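Local coordinates for protein nigritoxine (Vibrio nigripulchritudo, PDB 5M41) that acts as a bacterial toxin against crustaceans and insects, at residues T74-Y79 against I172-L177; R30-E35 against L260-T265; A36-Y41 against E176-L181. All coordinates share one frame; numbering follows the deposited sequence.

Contact 1 (T74-Y79 against I172-L177); sequences TTVDIY and INISEL
Ile78 meets three apolar side chains of 172-177 with CB and its two branches. Its CG1, anti to the carbonyl carbon (chi1 -67°), crosses Ile174 obliquely and comes 3.6 Å from CB of Ile174, while CD1 continues to the tip of the same partner. The Ile78 and Leu177 side chains cross at about a right angle, with CG2 of Ile78, anti to the backbone N, 4.0 Å from CD1 of Leu177. On the same face of the sheet, CB of Ile78 lies 3.8 Å from CG1 of Ile172, which occupies the crowded position between N and carbonyl carbon (chi1 62°). Here strand 77-80 pairs antiparallel with strand 170-173, one of the two outermost strands of a five-stranded sheet. Ile78 and Ile172 are a hydrogen-bonded pair: Ile78 N to Ile172 O and Ile172 N to Ile78 O both measure 2.8 Å, each donor nearly along the C=O axis. In the next bond, from Ile174 N to Val76 O (2.9 Å), the N-H...O angle is 136°, where the chain turns through a 3-10 segment into helix 177-191. Asp77 and Asn173 form the non-hydrogen-bonded pair and their side chains diverge, yet water 1 joins them, accepting from Asn173 ND2 and donating to Asp77 OD1, both at 2.7 Å. Helix 62-67 packs on Val76 and Ile174 through Ala66, and Phe87 of strand 86-90 touches Ile78 and Leu177.

Contact 2 (R30-E35 against L260-T265); sequences RNLTKE and LLVAST
The carboxylate of Glu35 carries the methyl of Thr265 over one face: CG2 of Thr265 stands directly above CD of Glu35, 3.6 Å away. Water 3 lies on that same side of the plane, 3.0 Å from OE2 of Glu35. An extended chain, with CG anti to the backbone N (chi1 -177°), brings the group there, and the two side chains run alongside each other, antiparallel in direction. Thr33 and Thr265 meet tip to tip instead, OG1 of Thr33 being 3.3 Å from OG1 of Thr265. Thr33 is the N-cap of helix 34-54, and its OG1 is hydrogen-bonded to Ala36 N. Water 2 accepts from Thr33 N at 2.8 Å and also bonds to Thr265 OG1 at 3.1 Å. The apolar end belongs to Leu32, whose CD2 touches CG2 of Val262 at 3.6 Å and CB of Leu261 at 4.0 Å; Leu40 backs both leucines. The contact thus joins the start of helix 34-54 to the end region of helix 253-264. With no clear direct hydrogen bond across it, the junction rests on leucine and methyl packing plus water, and the first-turn position of Glu35 would be expected to favour its ionised form.

Contact 3 (A36-Y41 against E176-L181); sequences AQQNLY and ELSKIL
Helices 34-54 and 177-191 cross steeply here, their short segments approaching to 8.3 Å between axes at a crossing angle of 111°. The tight point is Ser178: its CA lies only 5.1 Å from CA of Gln38, and its CB rests 3.4 Å from the carbonyl O of Gln38. Such a small side chain lets the two backbones come this close, and CB of Tyr41 closes on CB of Ser178 at 4.0 Å. One turn further along helix 177-191, Leu181 covers a face of the Tyr41 ring. Its CB stands 4.0 Å from the ring centroid and 11° off the normal, a CH-pi contact over the centre, not at the rim, and its CD1 reaches toward Tyr41 CD1. The tyrosine's chi1 of -98° is off the staggered value, and this orientation places the ring face under CB of Leu181. Val182 and Leu185 of the same helix also touch the Tyr41 side chain, and Val206 of helix 206-215 adds to the buried side.

The other flank is looser and more exposed. Gln38 and Lys179 extend alongside each other in the same direction, and Gln38 NE2 lies 3.7 Å from CG of Lys179, so the amide packs along the lysine's aliphatic part. The ammonium group turns off from Gln38, and NZ forms a salt bridge with Glu183 on its own helix.

Water 4 ties the buried end together: it donates to Tyr41 OH at 3.0 Å and to Leu181 O at 2.8 Å, while the hydroxyl is also hydrogen-bonded to Asn85 OD1. Two bonds hold the hydroxyl, which should fix the ring's rotation and probably keeps the tyrosine protonated, its hydroxyl donating a hydrogen bond to OD1 of Asn85.

How the contacts relate
Contacts 2 and 3 are consecutive along helix 34-54, their centres 12 Å apart, and they touch: Leu261 CD1 lies 3.8 Å from Leu40 CD1, and Thr265 packs against Ala36. Contact 1 joins contact 3 through the shared residues Glu176 and Leu177, where strand 170-173 leads into helix 177-191; those centres are 13 Å apart. Contacts 1 and 2 do not touch, with centres 23 Å and nearest atoms about 9 Å apart, so contact 3 connects them. Both shorter loops nest within the one closed by contact 2. The magnesium site uses Val189, on the far part of helix 177-191, with Glu192 and Asp195; Arg30 touches Asp195 from the contact 2 side.

Contact 1 (T74-Y79 against I172-L177)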
ATOM      1  N   THR A  74      34.505  -8.500 -40.779  1.00 88.77           N
ATOM      2  CA  THR A  74      35.652  -7.636 -41.047  1.00 86.47           C
ATOM      3  C   THR A  74      36.415  -7.376 -39.724  1.00 80.24           C
ATOM      4  O   THR A  74      35.827  -7.421 -38.641  1.00 77.00           O
ATOM      5  CB  THR A  74      35.181  -6.311 -41.701  1.00 89.53           C
ATOM      6  OG1 THR A  74      33.764  -6.156 -41.491  1.00 92.89           O
ATOM      7  CG2 THR A  74      35.434  -6.323 -43.202  1.00 87.42           C
ATOM      8  N   THR A  75      37.716  -7.121 -39.813  1.00 72.96           N
ATOM      9  CA  THR A  75      38.561  -7.078 -38.625  1.00 68.86           C
ATOM     10  C   THR A  75      38.976  -5.642 -38.269  1.00 64.31           C
ATOM     11  O   THR A  75      39.298  -4.847 -39.152  1.00 63.80           O
ATOM     12  CB  THR A  75      39.774  -8.019 -38.787  1.00 71.23           C
ATOM     13  OG1 THR A  75      40.265  -8.389 -37.498  1.00 80.42           O
ATOM     14  CG2 THR A  75      40.890  -7.386 -39.584  1.00 70.71           C
ATOM     15  N   VAL A  76      38.938  -5.295 -36.984  1.00 56.65           N
ATOM     16  CA  VAL A  76      39.210  -3.919 -36.571  1.00 52.28           C
ATOM     17  C   VAL A  76      40.171  -3.928 -35.379  1.00 50.67           C
ATOM     18  O   VAL A  76      39.826  -4.435 -34.300  1.00 47.96           O
ATOM     19  CB  VAL A  76      37.905  -3.163 -36.235  1.00 50.99           C
ATOM     20  CG1 VAL A  76      38.177  -1.747 -35.759  1.00 50.47           C
ATOM     21  CG2 VAL A  76      36.979  -3.125 -37.433  1.00 53.89           C
ATOM     22  N   ASP A  77      41.368  -3.391 -35.592  1.00 47.05           N
ATOM     23  CA  ASP A  77      42.399  -3.313 -34.557  1.00 48.50           C
ATOM     24  C   ASP A  77      42.085  -2.244 -33.509  1.00 46.19           C
ATOM     25  O   ASP A  77      41.687  -1.121 -33.841  1.00 45.04           O
ATOM     26  CB  ASP A  77      43.780  -2.986 -35.160  1.00 50.33           C
ATOM     27  CG  ASP A  77      44.345  -4.102 -36.022  1.00 53.05           C
ATOM     28  OD1 ASP A  77      43.722  -5.172 -36.162  1.00 54.51           O
ATOM     29  OD2 ASP A  77      45.448  -3.906 -36.561  1.00 53.98           O
ATOM     30  N   ILE A  78      42.313  -2.596 -32.248  1.00 42.77           N
ATOM     31  CA  ILE A  78      42.183  -1.671 -31.120  1.00 40.96           C
ATOM     32  C   ILE A  78      43.456  -1.802 -30.298  1.00 39.92           C
ATOM     33  O   ILE A  78      43.966  -2.905 -30.139  1.00 41.14           O
ATOM     34  CB  ILE A  78      40.983  -2.055 -30.205  1.00 41.60           C
ATOM     35  CG1 ILE A  78      39.646  -1.852 -30.923  1.00 42.71           C
ATOM     36  CG2 ILE A  78      41.004  -1.263 -28.912  1.00 40.53           C
ATOM     37  CD1 ILE A  78      39.362  -0.429 -31.362  1.00 44.78           C
ATOM     38  N   TYR A  79      43.973  -0.703 -29.758  1.00 40.30           N
ATOM     39  CA  TYR A  79      45.047  -0.819 -28.779  1.00 40.47           C
ATOM     40  C   TYR A  79      44.458  -0.728 -27.371  1.00 39.88           C
ATOM     41  O   TYR A  79      43.630   0.141 -27.101  1.00 39.06           O
ATOM     42  CB  TYR A  79      46.095   0.279 -28.934  1.00 42.85           C
ATOM     43  CG  TYR A  79      46.705   0.435 -30.319  1.00 44.46           C
ATOM     44  CD1 TYR A  79      46.891  -0.660 -31.153  1.00 46.63           C
ATOM     45  CD2 TYR A  79      47.141   1.681 -30.768  1.00 46.85           C
ATOM     46  CE1 TYR A  79      47.459  -0.519 -32.421  1.00 46.87           C
ATOM     47  CE2 TYR A  79      47.717   1.839 -32.030  1.00 47.50           C
ATOM     48  CZ  TYR A  79      47.873   0.733 -32.849  1.00 48.43           C
ATOM     49  OH  TYR A  79      48.440   0.851 -34.101  1.00 51.40           O
ATOM     50  N   ILE A 172      44.458  -5.689 -30.046  1.00 42.03           N
ATOM     51  CA  ILE A 172      43.431  -6.725 -29.993  1.00 41.97           C
ATOM     52  C   ILE A 172      42.443  -6.454 -31.112  1.00 42.22           C
ATOM     53  O   ILE A 172      42.413  -5.348 -31.660  1.00 42.39           O
ATOM     54  CB  ILE A 172      42.644  -6.691 -28.657  1.00 41.82           C
ATOM     55  CG1 ILE A 172      41.912  -5.343 -28.495  1.00 41.81           C
ATOM     56  CG2 ILE A 172      43.571  -6.987 -27.491  1.00 42.43           C
ATOM     57  CD1 ILE A 172      40.914  -5.262 -27.344  1.00 41.52           C
ATOM     58  N   ASN A 173      41.670  -7.462 -31.477  1.00 40.32           N
ATOM     59  CA  ASN A 173      40.481  -7.219 -32.272  1.00 44.53           C
ATOM     60  C   ASN A 173      39.369  -6.590 -31.398  1.00 44.39           C
ATOM     61  O   ASN A 173      39.262  -6.884 -30.196  1.00 41.20           O
ATOM     62  CB  ASN A 173      39.988  -8.515 -32.909  1.00 47.74           C
ATOM     63  CG  ASN A 173      38.906  -8.267 -33.943  1.00 53.42           C
ATOM     64  OD1 ASN A 173      37.786  -8.769 -33.826  1.00 52.89           O
ATOM     65  ND2 ASN A 173      39.229  -7.458 -34.949  1.00 54.94           N
ATOM     66  N   ILE A 174      38.557  -5.727 -32.010  1.00 42.56           N
ATOM     67  CA  ILE A 174      37.560  -4.953 -31.297  1.00 41.65           C
ATOM     68  C   ILE A 174      36.499  -5.831 -30.593  1.00 41.49           C
ATOM     69  O   ILE A 174      35.937  -5.414 -29.578  1.00 38.79           O
ATOM     70  CB  ILE A 174      36.903  -3.853 -32.196  1.00 42.66           C
ATOM     71  CG1 ILE A 174      36.122  -2.856 -31.326  1.00 42.25           C
ATOM     72  CG2 ILE A 174      36.003  -4.459 -33.272  1.00 42.02           C
ATOM     73  CD1 ILE A 174      35.775  -1.549 -32.026  1.00 44.21           C
ATOM     74  N   SER A 175      36.257  -7.037 -31.116  1.00 41.74           N
ATOM     75  CA  SER A 175      35.320  -7.986 -30.513  1.00 42.42           C
ATOM     76  C   SER A 175      35.800  -8.432 -29.113  1.00 42.34           C
ATOM     77  O   SER A 175      35.034  -8.988 -28.338  1.00 42.26           O
ATOM     78  CB  SER A 175      35.158  -9.197 -31.424  1.00 44.69           C
ATOM     79  OG  SER A 175      36.403  -9.871 -31.555  1.00 48.65           O
ATOM     80  N   GLU A 176      37.067  -8.189 -28.796  1.00 42.16           N
ATOM     81  CA  GLU A 176      37.617  -8.597 -27.504  1.00 44.09           C
ATOM     82  C   GLU A 176      37.625  -7.441 -26.478  1.00 39.32           C
ATOM     83  O   GLU A 176      38.006  -7.624 -25.325  1.00 38.68           O
ATOM     84  CB  GLU A 176      39.029  -9.192 -27.672  1.00 49.74           C
ATOM     85  CG  GLU A 176      39.121 -10.379 -28.638  1.00 60.11           C
ATOM     86  CD  GLU A 176      38.119 -11.491 -28.322  1.00 69.97           C
ATOM     87  OE1 GLU A 176      38.127 -11.988 -27.168  1.00 76.74           O
ATOM     88  OE2 GLU A 176      37.321 -11.868 -29.227  1.00 72.10           O
ATOM     89  N   LEU A 177      37.179  -6.267 -26.900  1.00 36.38           N
ATOM     90  CA  LEU A 177      37.397  -5.040 -26.138  1.00 35.10           C
ATOM     91  C   LEU A 177      36.555  -4.965 -24.862  1.00 34.86           C
ATOM     92  O   LEU A 177      37.077  -4.626 -23.798  1.00 32.22           O
ATOM     93  CB  LEU A 177      37.183  -3.806 -27.019  1.00 34.51           C
ATOM     94  CG  LEU A 177      37.328  -2.409 -26.400  1.00 34.81           C
ATOM     95  CD1 LEU A 177      38.718  -2.185 -25.760  1.00 36.07           C
ATOM     96  CD2 LEU A 177      37.000  -1.327 -27.422  1.00 34.79           C
TER
HETATM   97  O   HOH W   1      41.891  -7.087 -35.437  1.00 53.73           O

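Contact 2 (R30-E35 against L260-T265)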
ATOM      1  N   ARG A  30      28.381  -4.569  -9.481  1.00 34.19           N
ATOM      2  CA  ARG A  30      29.058  -5.769  -9.009  1.00 36.63           C
ATOM      3  C   ARG A  30      28.148  -6.989  -9.087  1.00 36.66           C
ATOM      4  O   ARG A  30      28.603  -8.096  -9.338  1.00 37.81           O
ATOM      5  CB  ARG A  30      29.590  -5.563  -7.565  1.00 37.44           C
ATOM      6  CG  ARG A  30      30.981  -4.920  -7.541  1.00 39.69           C
ATOM      7  CD  ARG A  30      31.689  -5.073  -6.178  1.00 42.54           C
ATOM      8  NE  ARG A  30      30.838  -4.509  -5.125  1.00 43.59           N
ATOM      9  CZ  ARG A  30      31.078  -3.394  -4.447  1.00 43.29           C
ATOM     10  NH1 ARG A  30      32.202  -2.726  -4.614  1.00 41.61           N
ATOM     11  NH2 ARG A  30      30.186  -2.981  -3.547  1.00 45.68           N
ATOM     12  N   ASN A  31      26.853  -6.796  -8.902  1.00 35.98           N
ATOM     13  CA  ASN A  31      25.952  -7.937  -8.952  1.00 36.73           C
ATOM     14  C   ASN A  31      25.501  -8.375 -10.354  1.00 36.72           C
ATOM     15  O   ASN A  31      24.801  -9.369 -10.492  1.00 36.89           O
ATOM     16  CB  ASN A  31      24.782  -7.709  -8.013  1.00 41.09           C
ATOM     17  CG  ASN A  31      25.209  -7.827  -6.548  1.00 43.71           C
ATOM     18  OD1 ASN A  31      24.969  -6.949  -5.746  1.00 45.73           O
ATOM     19  ND2 ASN A  31      25.872  -8.902  -6.229  1.00 45.30           N
ATOM     20  N   LEU A  32      25.919  -7.644 -11.384  1.00 34.41           N
ATOM     21  CA  LEU A  32      25.700  -8.093 -12.759  1.00 33.99           C
ATOM     22  C   LEU A  32      26.591  -9.302 -13.012  1.00 35.32           C
ATOM     23  O   LEU A  32      27.695  -9.387 -12.467  1.00 33.24           O
ATOM     24  CB  LEU A  32      26.077  -6.989 -13.753  1.00 32.11           C
ATOM     25  CG  LEU A  32      25.222  -5.728 -13.731  1.00 32.87           C
ATOM     26  CD1 LEU A  32      25.745  -4.737 -14.781  1.00 30.73           C
ATOM     27  CD2 LEU A  32      23.761  -6.112 -14.029  1.00 32.23           C
ATOM     28  N   THR A  33      26.131 -10.235 -13.845  1.00 35.28           N
ATOM     29  CA  THR A  33      27.031 -11.311 -14.304  1.00 36.67           C
ATOM     30  C   THR A  33      28.142 -10.665 -15.154  1.00 36.02           C
ATOM     31  O   THR A  33      27.968  -9.552 -15.660  1.00 33.46           O
ATOM     32  CB  THR A  33      26.293 -12.333 -15.197  1.00 36.52           C
ATOM     33  OG1 THR A  33      25.818 -11.652 -16.354  1.00 37.28           O
ATOM     34  CG2 THR A  33      25.068 -13.003 -14.436  1.00 38.84           C
ATOM     35  N   LYS A  34      29.267 -11.358 -15.311  1.00 37.29           N
ATOM     36  CA  LYS A  34      30.341 -10.909 -16.219  1.00 38.63           C
ATOM     37  C   LYS A  34      29.821 -10.583 -17.624  1.00 36.38           C
ATOM     38  O   LYS A  34      30.169  -9.540 -18.206  1.00 33.43           O
ATOM     39  CB  LYS A  34      31.443 -11.964 -16.303  1.00 44.92           C
ATOM     40  CG  LYS A  34      32.533 -11.825 -15.243  1.00 53.90           C
ATOM     41  CD  LYS A  34      33.710 -10.987 -15.764  1.00 61.32           C
ATOM     42  CE  LYS A  34      34.790 -11.835 -16.432  1.00 63.64           C
ATOM     43  NZ  LYS A  34      35.553 -11.029 -17.422  1.00 61.44           N
ATOM     44  N   GLU A  35      28.955 -11.448 -18.141  1.00 35.66           N
ATOM     45  CA  GLU A  35      28.327 -11.239 -19.455  1.00 37.23           C
ATOM     46  C   GLU A  35      27.566  -9.898 -19.547  1.00 34.38           C
ATOM     47  O   GLU A  35      27.712  -9.153 -20.529  1.00 32.82           O
ATOM     48  CB  GLU A  35      27.389 -12.422 -19.776  1.00 40.72           C
ATOM     49  CG  GLU A  35      26.739 -12.338 -21.157  1.00 46.25           C
ATOM     50  CD  GLU A  35      25.615 -13.375 -21.415  1.00 52.85           C
ATOM     51  OE1 GLU A  35      25.352 -14.292 -20.583  1.00 53.29           O
ATOM     52  OE2 GLU A  35      24.964 -13.253 -22.474  1.00 55.43           O
ATOM     53  N   LEU A 260      17.213  -4.074 -16.570  1.00 33.58           N
ATOM     54  CA  LEU A 260      17.206  -4.613 -17.929  1.00 34.01           C
ATOM     55  C   LEU A 260      18.440  -5.482 -18.202  1.00 33.62           C
ATOM     56  O   LEU A 260      18.337  -6.552 -18.820  1.00 33.70           O
ATOM     57  CB  LEU A 260      17.102  -3.474 -18.959  1.00 35.02           C
ATOM     58  CG  LEU A 260      17.110  -3.991 -20.421  1.00 39.56           C
ATOM     59  CD1 LEU A 260      16.194  -3.187 -21.309  1.00 41.47           C
ATOM     60  CD2 LEU A 260      18.527  -4.004 -21.002  1.00 39.02           C
ATOM     61  N   LEU A 261      19.608  -5.002 -17.772  1.00 32.27           N
ATOM     62  CA  LEU A 261      20.859  -5.760 -17.961  1.00 33.05           C
ATOM     63  C   LEU A 261      20.819  -7.101 -17.224  1.00 34.24           C
ATOM     64  O   LEU A 261      21.332  -8.097 -17.720  1.00 33.01           O
ATOM     65  CB  LEU A 261      22.079  -4.962 -17.507  1.00 31.16           C
ATOM     66  CG  LEU A 261      22.459  -3.731 -18.349  1.00 33.44           C
ATOM     67  CD1 LEU A 261      23.557  -2.937 -17.655  1.00 31.08           C
ATOM     68  CD2 LEU A 261      22.942  -4.170 -19.730  1.00 34.66           C
ATOM     69  N   VAL A 262      20.218  -7.113 -16.033  1.00 34.61           N
ATOM     70  CA  VAL A 262      20.017  -8.383 -15.323  1.00 36.00           C
ATOM     71  C   VAL A 262      19.053  -9.276 -16.125  1.00 37.12           C
ATOM     72  O   VAL A 262      19.326 -10.459 -16.320  1.00 36.64           O
ATOM     73  CB  VAL A 262      19.531  -8.164 -13.874  1.00 35.10           C
ATOM     74  CG1 VAL A 262      19.185  -9.499 -13.196  1.00 36.57           C
ATOM     75  CG2 VAL A 262      20.599  -7.430 -13.044  1.00 33.72           C
ATOM     76  N   ALA A 263      17.928  -8.720 -16.584  1.00 37.54           N
ATOM     77  CA  ALA A 263      16.984  -9.525 -17.387  1.00 40.34           C
ATOM     78  C   ALA A 263      17.619 -10.032 -18.664  1.00 42.10           C
ATOM     79  O   ALA A 263      17.249 -11.097 -19.132  1.00 44.86           O
ATOM     80  CB  ALA A 263      15.692  -8.765 -17.706  1.00 39.39           C
ATOM     81  N   SER A 264      18.580  -9.294 -19.221  1.00 41.18           N
ATOM     82  CA  SER A 264      19.193  -9.727 -20.476  1.00 44.50           C
ATOM     83  C   SER A 264      19.981 -11.016 -20.302  1.00 45.79           C
ATOM     84  O   SER A 264      20.081 -11.800 -21.237  1.00 50.77           O
ATOM     85  CB  SER A 264      20.104  -8.649 -21.087  1.00 41.86           C
ATOM     86  OG  SER A 264      21.329  -8.594 -20.364  1.00 44.21           O
ATOM     87  N   THR A 265      20.524 -11.249 -19.116  1.00 45.45           N
ATOM     88  CA  THR A 265      21.337 -12.441 -18.885  1.00 48.96           C
ATOM     89  C   THR A 265      20.630 -13.483 -18.000  1.00 54.13           C
ATOM     90  O   THR A 265      21.250 -14.443 -17.567  1.00 56.20           O
ATOM     91  CB  THR A 265      22.745 -12.083 -18.340  1.00 49.56           C
ATOM     92  OG1 THR A 265      22.613 -11.336 -17.129  1.00 52.79           O
ATOM     93  CG2 THR A 265      23.535 -11.229 -19.352  1.00 45.66           C
TER
HETATM   94  O   HOH W   2      23.455  -9.823 -14.576  1.00 30.12           O
HETATM   95  O   HOH W   3      22.764 -11.318 -23.002  1.00 52.81           O

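Contact 3 (A36-Y41 against E176-L181)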
ATOM      1  N   ALA A  36      26.737  -9.623 -18.539  1.00 33.50           N
ATOM      2  CA  ALA A  36      25.984  -8.357 -18.435  1.00 33.14           C
ATOM      3  C   ALA A  36      26.909  -7.131 -18.300  1.00 32.21           C
ATOM      4  O   ALA A  36      26.619  -6.081 -18.860  1.00 31.01           O
ATOM      5  CB  ALA A  36      25.009  -8.405 -17.269  1.00 33.45           C
ATOM      6  N   GLN A  37      27.994  -7.255 -17.534  1.00 32.30           N
ATOM      7  CA  GLN A  37      29.005  -6.170 -17.453  1.00 32.24           C
ATOM      8  C   GLN A  37      29.684  -5.890 -18.811  1.00 32.54           C
ATOM      9  O   GLN A  37      29.880  -4.734 -19.161  1.00 31.93           O
ATOM     10  CB  GLN A  37      30.083  -6.446 -16.375  1.00 31.11           C
ATOM     11  CG  GLN A  37      29.523  -6.633 -14.949  1.00 30.03           C
ATOM     12  CD  GLN A  37      30.552  -7.206 -13.977  1.00 31.42           C
ATOM     13  OE1 GLN A  37      31.482  -7.895 -14.384  1.00 32.09           O
ATOM     14  NE2 GLN A  37      30.380  -6.930 -12.684  1.00 29.69           N
ATOM     15  N   GLN A  38      30.066  -6.939 -19.547  1.00 32.35           N
ATOM     16  CA  GLN A  38      30.598  -6.797 -20.906  1.00 34.45           C
ATOM     17  C   GLN A  38      29.586  -6.108 -21.825  1.00 35.31           C
ATOM     18  O   GLN A  38      29.942  -5.203 -22.620  1.00 34.38           O
ATOM     19  CB  GLN A  38      30.994  -8.174 -21.484  1.00 35.53           C
ATOM     20  CG  GLN A  38      32.140  -8.808 -20.695  1.00 37.75           C
ATOM     21  CD  GLN A  38      32.465 -10.229 -21.107  1.00 40.81           C
ATOM     22  OE1 GLN A  38      31.895 -10.761 -22.048  1.00 42.58           O
ATOM     23  NE2 GLN A  38      33.379 -10.852 -20.386  1.00 40.18           N
ATOM     24  N   ASN A  39      28.335  -6.546 -21.725  1.00 34.36           N
ATOM     25  CA  ASN A  39      27.259  -5.958 -22.514  1.00 35.05           C
ATOM     26  C   ASN A  39      27.118  -4.468 -22.182  1.00 33.51           C
ATOM     27  O   ASN A  39      26.919  -3.642 -23.066  1.00 34.07           O
ATOM     28  CB  ASN A  39      25.927  -6.634 -22.195  1.00 35.76           C
ATOM     29  CG  ASN A  39      25.772  -8.006 -22.835  1.00 39.62           C
ATOM     30  OD1 ASN A  39      24.817  -8.717 -22.534  1.00 45.64           O
ATOM     31  ND2 ASN A  39      26.698  -8.396 -23.661  1.00 38.49           N
ATOM     32  N   LEU A  40      27.166  -4.141 -20.893  1.00 32.04           N
ATOM     33  CA  LEU A  40      27.132  -2.731 -20.478  1.00 31.95           C
ATOM     34  C   LEU A  40      28.253  -1.943 -21.189  1.00 31.70           C
ATOM     35  O   LEU A  40      28.012  -0.854 -21.765  1.00 30.74           O
ATOM     36  CB  LEU A  40      27.283  -2.643 -18.954  1.00 30.93           C
ATOM     37  CG  LEU A  40      27.158  -1.348 -18.167  1.00 31.89           C
ATOM     38  CD1 LEU A  40      26.991  -1.671 -16.666  1.00 30.95           C
ATOM     39  CD2 LEU A  40      28.417  -0.499 -18.339  1.00 32.72           C
ATOM     40  N   TYR A  41      29.485  -2.450 -21.106  1.00 30.50           N
ATOM     41  CA  TYR A  41      30.590  -1.734 -21.762  1.00 31.70           C
ATOM     42  C   TYR A  41      30.400  -1.688 -23.278  1.00 32.43           C
ATOM     43  O   TYR A  41      30.655  -0.658 -23.921  1.00 31.81           O
ATOM     44  CB  TYR A  41      31.933  -2.355 -21.402  1.00 30.18           C
ATOM     45  CG  TYR A  41      32.622  -1.592 -20.265  1.00 30.95           C
ATOM     46  CD1 TYR A  41      33.139  -0.316 -20.480  1.00 30.14           C
ATOM     47  CD2 TYR A  41      32.721  -2.133 -18.979  1.00 29.29           C
ATOM     48  CE1 TYR A  41      33.756   0.395 -19.452  1.00 30.13           C
ATOM     49  CE2 TYR A  41      33.347  -1.427 -17.952  1.00 30.72           C
ATOM     50  CZ  TYR A  41      33.863  -0.163 -18.199  1.00 30.94           C
ATOM     51  OH  TYR A  41      34.514   0.545 -17.190  1.00 32.24           O
ATOM     52  N   GLU A 176      37.067  -8.189 -28.796  1.00 42.16           N
ATOM     53  CA  GLU A 176      37.617  -8.597 -27.504  1.00 44.09           C
ATOM     54  C   GLU A 176      37.625  -7.441 -26.478  1.00 39.32           C
ATOM     55  O   GLU A 176      38.006  -7.624 -25.325  1.00 38.68           O
ATOM     56  CB  GLU A 176      39.029  -9.192 -27.672  1.00 49.74           C
ATOM     57  CG  GLU A 176      39.121 -10.379 -28.638  1.00 60.11           C
ATOM     58  CD  GLU A 176      38.119 -11.491 -28.322  1.00 69.97           C
ATOM     59  OE1 GLU A 176      38.127 -11.988 -27.168  1.00 76.74           O
ATOM     60  OE2 GLU A 176      37.321 -11.868 -29.227  1.00 72.10           O
ATOM     61  N   LEU A 177      37.179  -6.267 -26.900  1.00 36.38           N
ATOM     62  CA  LEU A 177      37.397  -5.040 -26.138  1.00 35.10           C
ATOM     63  C   LEU A 177      36.555  -4.965 -24.862  1.00 34.86           C
ATOM     64  O   LEU A 177      37.077  -4.626 -23.798  1.00 32.22           O
ATOM     65  CB  LEU A 177      37.183  -3.806 -27.019  1.00 34.51           C
ATOM     66  CG  LEU A 177      37.328  -2.409 -26.400  1.00 34.81           C
ATOM     67  CD1 LEU A 177      38.718  -2.185 -25.760  1.00 36.07           C
ATOM     68  CD2 LEU A 177      37.000  -1.327 -27.422  1.00 34.79           C
ATOM     69  N   SER A 178      35.259  -5.255 -24.957  1.00 33.18           N
ATOM     70  CA  SER A 178      34.414  -5.032 -23.791  1.00 34.16           C
ATOM     71  C   SER A 178      34.827  -5.950 -22.643  1.00 33.40           C
ATOM     72  O   SER A 178      34.761  -5.560 -21.498  1.00 32.16           O
ATOM     73  CB  SER A 178      32.923  -5.131 -24.151  1.00 35.36           C
ATOM     74  OG  SER A 178      32.573  -6.467 -24.497  1.00 38.54           O
ATOM     75  N   LYS A 179      35.339  -7.138 -22.960  1.00 35.69           N
ATOM     76  CA  LYS A 179      35.811  -8.070 -21.941  1.00 34.55           C
ATOM     77  C   LYS A 179      37.028  -7.459 -21.229  1.00 34.82           C
ATOM     78  O   LYS A 179      37.107  -7.476 -20.004  1.00 32.76           O
ATOM     79  CB  LYS A 179      36.204  -9.401 -22.600  1.00 38.41           C
ATOM     80  CG  LYS A 179      36.805 -10.458 -21.669  1.00 42.90           C
ATOM     81  CD  LYS A 179      36.581 -11.864 -22.258  1.00 46.74           C
ATOM     82  CE  LYS A 179      36.665 -12.985 -21.224  1.00 49.94           C
ATOM     83  NZ  LYS A 179      37.991 -13.034 -20.552  1.00 50.13           N
ATOM     84  N   ILE A 180      37.975  -6.942 -22.010  1.00 35.12           N
ATOM     85  CA  ILE A 180      39.211  -6.386 -21.451  1.00 35.17           C
ATOM     86  C   ILE A 180      38.875  -5.195 -20.562  1.00 33.09           C
ATOM     87  O   ILE A 180      39.501  -5.016 -19.525  1.00 32.70           O
ATOM     88  CB  ILE A 180      40.263  -5.976 -22.537  1.00 38.05           C
ATOM     89  CG1 ILE A 180      40.683  -7.149 -23.459  1.00 40.73           C
ATOM     90  CG2 ILE A 180      41.535  -5.357 -21.912  1.00 38.66           C
ATOM     91  CD1 ILE A 180      41.011  -8.432 -22.742  1.00 43.65           C
ATOM     92  N   LEU A 181      37.923  -4.362 -20.983  1.00 31.55           N
ATOM     93  CA  LEU A 181      37.511  -3.194 -20.166  1.00 30.69           C
ATOM     94  C   LEU A 181      36.905  -3.590 -18.830  1.00 29.91           C
ATOM     95  O   LEU A 181      37.182  -2.962 -17.801  1.00 31.27           O
ATOM     96  CB  LEU A 181      36.527  -2.302 -20.937  1.00 29.61           C
ATOM     97  CG  LEU A 181      37.145  -1.479 -22.079  1.00 30.26           C
ATOM     98  CD1 LEU A 181      36.072  -1.104 -23.096  1.00 29.71           C
ATOM     99  CD2 LEU A 181      37.833  -0.220 -21.565  1.00 31.91           C
TER
HETATM  100  O   HOH W   4      37.280  -0.212 -17.934  1.00 26.54           O